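Local coordinates for LPXTG cell wall anchor domain-containing protein (Lactobacillus rhamnosus, PDB 7CBS), which serves as the basal subunit of the sortase-assembled SpaCBA pilus, probably anchoring the pilus to the cell wall and contributing to adhesion, at residues A[33-38]-A[137-142]; A[124-129]-A[159-164]. One frame throughout, in Å; residues are numbered along the deposited sequence.

Both contacts are buried, yet they lie on opposite sides of the chain's centre, with their own centres about 24 Å apart. Contact 1 joins the ends of strands 28-34 and 131-141. Contact 2 sets the end of strand 118-128 against the short helix 158-161. Strand 118-128 is a sheet neighbour of both contact 1 strands, so the two sites share one framework. They also touch directly, Phe137 CZ lying 3.8 Å from Leu124 CD1. Their chemistry differs. Contact 1 combines a small apolar touch with a long salt bridge. Contact 2 is larger, and a leucine packs there beside a short amide-to-backbone hydrogen bond.

Contact 1 of 2, residues A[33-38]-A[137-142]; sequences LHKLLF and FKETAA
Leu33 and Lys35 face Phe137 and Glu139 across two backbones that run roughly the same way, their CA atoms 8.6 Å apart at Leu33 and Phe137 and 9.8 Å apart at Lys35 and Glu139. That spacing is too wide for strand pairing, so side chains alone make the contact. Those of Leu33 and Phe137 pass in antiparallel sense. Leu33 CD1 reaches the Phe137 CB at 4.1 Å. The touch is thus made at the base of Phe137, whose ring meets Phe121 edge-to-face.

Glu139 comes across Lys35 nearly at right angles. With CG anti to the backbone N (chi1 178°), the extended Glu139 chain carries OE1 out to the end of Lys35. Glu139 OE1 lies 3.7 Å from Lys35 CE and 3.8 Å from Lys35 NZ, a long salt bridge. The closer polar grip on the Lys35 ammonium comes from Ser149 OG and the Glu147 carbonyl. Ser149 N also bonds Glu139 OE1, so Ser149 touches both partners, its bond to Glu139 being weak. The Glu-Thr-Ala-Ala run starting at Glu139 is consistent with the E-box of sortase-assembled pilins.

Strand 118-128 lies beside both strands, and Leu33 bonds through its backbone to Ala119. On strand 67-72, Phe68 and Val70 pack against Leu33 and Phe137 respectively, and Thr67 faces a classic beta bulge at Thr140 and Ala141.

Contact 2 of 2, residues A[124-129]-A[159-164]; sequences LPLRQG and NLQHGN
The flat carboxamide of Gln161 meets Leu126 at its O-N edge, backbone and side chain alike. Gln161 NE2 donates to Leu126 O at 2.8 Å with an almost straight N-H...O angle of 167°. The acceptor lies in the plane of the amide, but the donor stands well above the plane of the Leu126 carbonyl. Leu126 CB sits off the same edge, raised to one side of the amide plane, 3.8 Å from both Gln161 OE1 and Gln161 NE2. Gln161 bends at chi2 (-63°), which turns the amide back toward Leu126. Its NE2 also bonds Met156 O, so two carbonyls fix the rotation of the group. With an alanine here, the carbonyls of Leu126 and Met156 would probably lose their common donor, and a gap would open beside Leu126 CB.

Leu126 extends toward the helix end. Its CD1 lies 3.3 Å from Leu160 O, and its CD2 packs on Leu160 CB at 4.0 Å. Leu160 O also receives Gly163 N at 3.2 Å in the Schellman motif that closes the helix, where Gly163 has positive phi. Asn164 ND2 bonds back to Asn159 OD1 at 2.9 Å across this turn.

A magnesium ion, at a site that includes Thr28 and Asp123, lies about 8 Å from the Leu126 side chain. Gly163 O bonds Arg167 of the second subunit. Helix 158-161 meets strand 118-128 through Leu126 and strand 131-141 through Gln161 on Ala132, while Leu126 itself reaches Val29 of strand 28-34.

Contact 1 of 2, residues A[33-38]-A[137-142]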
loop_
_atom_site.group_PDB
_atom_site.type_symbol
_atom_site.label_atom_id
_atom_site.label_comp_id
_atom_site.label_asym_id
_atom_site.label_seq_id
_atom_site.Cartn_x
_atom_site.Cartn_y
_atom_site.Cartn_z
ATOM N N LEU A 33 -8.939 6.174 6.431
ATOM C CA LEU A 33 -10.247 6.733 6.864
ATOM C C LEU A 33 -10.045 8.199 7.251
ATOM O O LEU A 33 -9.128 8.464 8.049
ATOM C CB LEU A 33 -10.788 5.923 8.044
ATOM C CG LEU A 33 -12.289 6.078 8.262
ATOM C CD1 LEU A 33 -12.867 4.852 8.953
ATOM C CD2 LEU A 33 -12.592 7.350 9.038
ATOM N N HIS A 34 -10.878 9.099 6.717
ATOM C CA HIS A 34 -10.857 10.561 6.994
ATOM C C HIS A 34 -12.037 10.932 7.901
ATOM O O HIS A 34 -13.190 10.843 7.436
ATOM C CB HIS A 34 -10.902 11.363 5.689
ATOM C CG HIS A 34 -9.788 11.070 4.742
ATOM N ND1 HIS A 34 -8.870 12.033 4.360
ATOM C CD2 HIS A 34 -9.470 9.949 4.058
ATOM C CE1 HIS A 34 -8.024 11.510 3.495
ATOM N NE2 HIS A 34 -8.365 10.228 3.300
ATOM N N LYS A 35 -11.753 11.322 9.148
ATOM C CA LYS A 35 -12.740 11.881 10.110
ATOM C C LYS A 35 -12.675 13.411 10.036
ATOM O O LYS A 35 -11.776 13.996 10.671
ATOM C CB LYS A 35 -12.455 11.352 11.521
ATOM C CG LYS A 35 -13.384 11.847 12.619
ATOM C CD LYS A 35 -14.789 11.308 12.531
ATOM C CE LYS A 35 -15.671 11.815 13.648
ATOM N NZ LYS A 35 -17.110 11.647 13.335
ATOM N N LEU A 36 -13.590 14.013 9.265
ATOM C CA LEU A 36 -13.811 15.480 9.137
ATOM C C LEU A 36 -15.093 15.856 9.892
ATOM O O LEU A 36 -15.848 14.934 10.275
ATOM C CB LEU A 36 -13.945 15.826 7.649
ATOM C CG LEU A 36 -12.689 15.623 6.806
ATOM C CD1 LEU A 36 -13.014 15.560 5.320
ATOM C CD2 LEU A 36 -11.688 16.723 7.091
ATOM N N LEU A 37 -15.348 17.157 10.077
ATOM C CA LEU A 37 -16.596 17.703 10.686
ATOM C C LEU A 37 -17.493 18.279 9.584
ATOM O O LEU A 37 -16.963 18.639 8.513
ATOM C CB LEU A 37 -16.239 18.785 11.715
ATOM N N PHE A 38 -18.799 18.389 9.863
ATOM C CA PHE A 38 -19.829 19.082 9.046
ATOM C C PHE A 38 -19.192 20.246 8.279
ATOM O O PHE A 38 -18.805 20.007 7.122
ATOM C CB PHE A 38 -20.959 19.583 9.948
ATOM N N PHE A 137 -15.076 -1.221 9.581
ATOM C CA PHE A 137 -14.356 -0.055 10.157
ATOM C C PHE A 137 -15.271 0.654 11.162
ATOM O O PHE A 137 -16.226 1.319 10.722
ATOM C CB PHE A 137 -13.899 0.887 9.039
ATOM C CG PHE A 137 -12.772 0.353 8.192
ATOM C CD1 PHE A 137 -11.457 0.453 8.620
ATOM C CD2 PHE A 137 -13.019 -0.239 6.966
ATOM C CE1 PHE A 137 -10.417 -0.032 7.839
ATOM C CE2 PHE A 137 -11.979 -0.730 6.189
ATOM C CZ PHE A 137 -10.681 -0.627 6.627
ATOM N N LYS A 138 -14.980 0.514 12.459
ATOM C CA LYS A 138 -15.761 1.106 13.579
ATOM C C LYS A 138 -14.929 2.180 14.288
ATOM O O LYS A 138 -13.702 2.002 14.388
ATOM C CB LYS A 138 -16.154 0.038 14.606
ATOM C CG LYS A 138 -16.941 -1.147 14.065
ATOM C CD LYS A 138 -17.255 -2.177 15.136
ATOM C CE LYS A 138 -18.114 -1.654 16.267
ATOM N NZ LYS A 138 -18.440 -2.729 17.236
ATOM N N GLU A 139 -15.592 3.242 14.755
ATOM C CA GLU A 139 -15.039 4.237 15.711
ATOM C C GLU A 139 -15.282 3.701 17.127
ATOM O O GLU A 139 -16.455 3.671 17.545
ATOM C CB GLU A 139 -15.698 5.605 15.510
ATOM C CG GLU A 139 -15.221 6.659 16.497
ATOM C CD GLU A 139 -15.935 7.997 16.386
ATOM O OE1 GLU A 139 -16.083 8.500 15.257
ATOM O OE2 GLU A 139 -16.345 8.535 17.435
ATOM N N THR A 140 -14.217 3.288 17.824
ATOM C CA THR A 140 -14.272 2.577 19.132
ATOM C C THR A 140 -13.859 3.507 20.279
ATOM O O THR A 140 -13.994 3.080 21.439
ATOM C CB THR A 140 -13.400 1.315 19.100
ATOM O OG1 THR A 140 -12.098 1.703 18.661
ATOM C CG2 THR A 140 -13.956 0.239 18.191
ATOM N N ALA A 141 -13.347 4.704 19.984
ATOM C CA ALA A 141 -12.965 5.720 20.993
ATOM C C ALA A 141 -12.849 7.097 20.332
ATOM O O ALA A 141 -12.367 7.172 19.184
ATOM C CB ALA A 141 -11.677 5.327 21.674
ATOM N N ALA A 142 -13.276 8.137 21.049
ATOM C CA ALA A 142 -13.247 9.551 20.612
ATOM C C ALA A 142 -13.208 10.454 21.838
ATOM O O ALA A 142 -13.784 10.115 22.872
ATOM C CB ALA A 142 -14.453 9.850 19.758
#

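Contact 2 of 2, residues A[124-129]-A[159-164]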
loop_
_atom_site.group_PDB
_atom_site.type_symbol
_atom_site.label_atom_id
_atom_site.label_comp_id
_atom_site.label_asym_id
_atom_site.label_seq_id
_atom_site.Cartn_x
_atom_site.Cartn_y
_atom_site.Cartn_z
ATOM N N LEU A 124 -3.456 -4.014 4.260
ATOM C CA LEU A 124 -4.672 -4.861 4.432
ATOM C C LEU A 124 -4.696 -5.865 3.286
ATOM O O LEU A 124 -4.703 -5.456 2.126
ATOM C CB LEU A 124 -5.931 -3.989 4.431
ATOM C CG LEU A 124 -6.214 -3.218 5.722
ATOM C CD1 LEU A 124 -7.473 -2.376 5.585
ATOM C CD2 LEU A 124 -6.344 -4.161 6.910
ATOM N N PRO A 125 -4.644 -7.191 3.563
ATOM C CA PRO A 125 -4.805 -8.213 2.525
ATOM C C PRO A 125 -6.064 -8.054 1.659
ATOM O O PRO A 125 -7.114 -7.755 2.190
ATOM C CB PRO A 125 -4.879 -9.521 3.329
ATOM C CG PRO A 125 -4.016 -9.221 4.548
ATOM C CD PRO A 125 -4.357 -7.783 4.881
ATOM N N LEU A 126 -5.914 -8.260 0.349
ATOM C CA LEU A 126 -7.028 -8.249 -0.634
ATOM C C LEU A 126 -7.847 -9.538 -0.495
ATOM O O LEU A 126 -9.052 -9.502 -0.818
ATOM C CB LEU A 126 -6.460 -8.106 -2.050
ATOM C CG LEU A 126 -5.929 -6.722 -2.405
ATOM C CD1 LEU A 126 -5.201 -6.772 -3.764
ATOM C CD2 LEU A 126 -7.068 -5.689 -2.383
ATOM N N ARG A 127 -7.223 -10.621 -0.017
ATOM C CA ARG A 127 -7.851 -11.961 0.126
ATOM C C ARG A 127 -7.640 -12.481 1.552
ATOM O O ARG A 127 -6.535 -12.275 2.100
ATOM C CB ARG A 127 -7.258 -12.943 -0.892
ATOM N N GLN A 128 -8.664 -13.137 2.115
ATOM C CA GLN A 128 -8.581 -13.904 3.389
ATOM C C GLN A 128 -8.919 -15.363 3.066
ATOM O O GLN A 128 -10.109 -15.719 3.103
ATOM C CB GLN A 128 -9.502 -13.303 4.455
ATOM C CG GLN A 128 -9.179 -11.856 4.805
ATOM C CD GLN A 128 -7.965 -11.676 5.688
ATOM O OE1 GLN A 128 -7.262 -12.621 6.039
ATOM N NE2 GLN A 128 -7.700 -10.430 6.052
ATOM N N GLY A 129 -7.894 -16.164 2.753
ATOM C CA GLY A 129 -8.040 -17.505 2.157
ATOM C C GLY A 129 -8.124 -17.407 0.645
ATOM O O GLY A 129 -7.258 -16.736 0.054
ATOM N N ASN A 159 -11.893 -4.657 -9.044
ATOM C CA ASN A 159 -10.992 -3.514 -9.370
ATOM C C ASN A 159 -9.781 -3.524 -8.432
ATOM O O ASN A 159 -8.650 -3.286 -8.917
ATOM C CB ASN A 159 -11.725 -2.173 -9.283
ATOM C CG ASN A 159 -10.860 -1.000 -9.683
ATOM O OD1 ASN A 159 -10.344 -0.954 -10.799
ATOM N ND2 ASN A 159 -10.701 -0.044 -8.782
ATOM N N LEU A 160 -10.014 -3.791 -7.145
ATOM C CA LEU A 160 -8.980 -3.804 -6.079
ATOM C C LEU A 160 -8.152 -5.093 -6.168
ATOM O O LEU A 160 -6.918 -5.011 -5.978
ATOM C CB LEU A 160 -9.667 -3.664 -4.714
ATOM C CG LEU A 160 -10.259 -2.289 -4.422
ATOM C CD1 LEU A 160 -11.282 -2.356 -3.297
ATOM C CD2 LEU A 160 -9.148 -1.309 -4.081
ATOM N N GLN A 161 -8.797 -6.232 -6.465
ATOM C CA GLN A 161 -8.126 -7.544 -6.663
ATOM C C GLN A 161 -7.136 -7.450 -7.834
ATOM O O GLN A 161 -6.139 -8.215 -7.829
ATOM C CB GLN A 161 -9.150 -8.655 -6.925
ATOM C CG GLN A 161 -10.113 -8.912 -5.772
ATOM C CD GLN A 161 -9.414 -9.380 -4.520
ATOM O OE1 GLN A 161 -8.412 -10.091 -4.570
ATOM N NE2 GLN A 161 -9.941 -8.983 -3.371
ATOM N N HIS A 162 -7.397 -6.549 -8.792
ATOM C CA HIS A 162 -6.642 -6.398 -10.065
ATOM C C HIS A 162 -5.473 -5.416 -9.904
ATOM O O HIS A 162 -4.644 -5.349 -10.834
ATOM C CB HIS A 162 -7.600 -5.992 -11.197
ATOM C CG HIS A 162 -8.500 -7.108 -11.618
ATOM N ND1 HIS A 162 -8.025 -8.400 -11.776
ATOM C CD2 HIS A 162 -9.815 -7.157 -11.895
ATOM C CE1 HIS A 162 -9.014 -9.191 -12.134
ATOM N NE2 HIS A 162 -10.122 -8.454 -12.209
ATOM N N GLY A 163 -5.428 -4.674 -8.791
ATOM C CA GLY A 163 -4.290 -3.819 -8.398
ATOM C C GLY A 163 -4.301 -2.465 -9.089
ATOM O O GLY A 163 -3.205 -1.949 -9.401
ATOM N N ASN A 164 -5.491 -1.894 -9.299
ATOM C CA ASN A 164 -5.695 -0.575 -9.960
ATOM C C ASN A 164 -5.608 0.542 -8.913
ATOM O O ASN A 164 -5.230 1.668 -9.291
ATOM C CB ASN A 164 -7.019 -0.536 -10.729
ATOM C CG ASN A 164 -7.003 -1.410 -11.966
ATOM O OD1 ASN A 164 -6.021 -1.418 -12.707
ATOM N ND2 ASN A 164 -8.081 -2.141 -12.200
#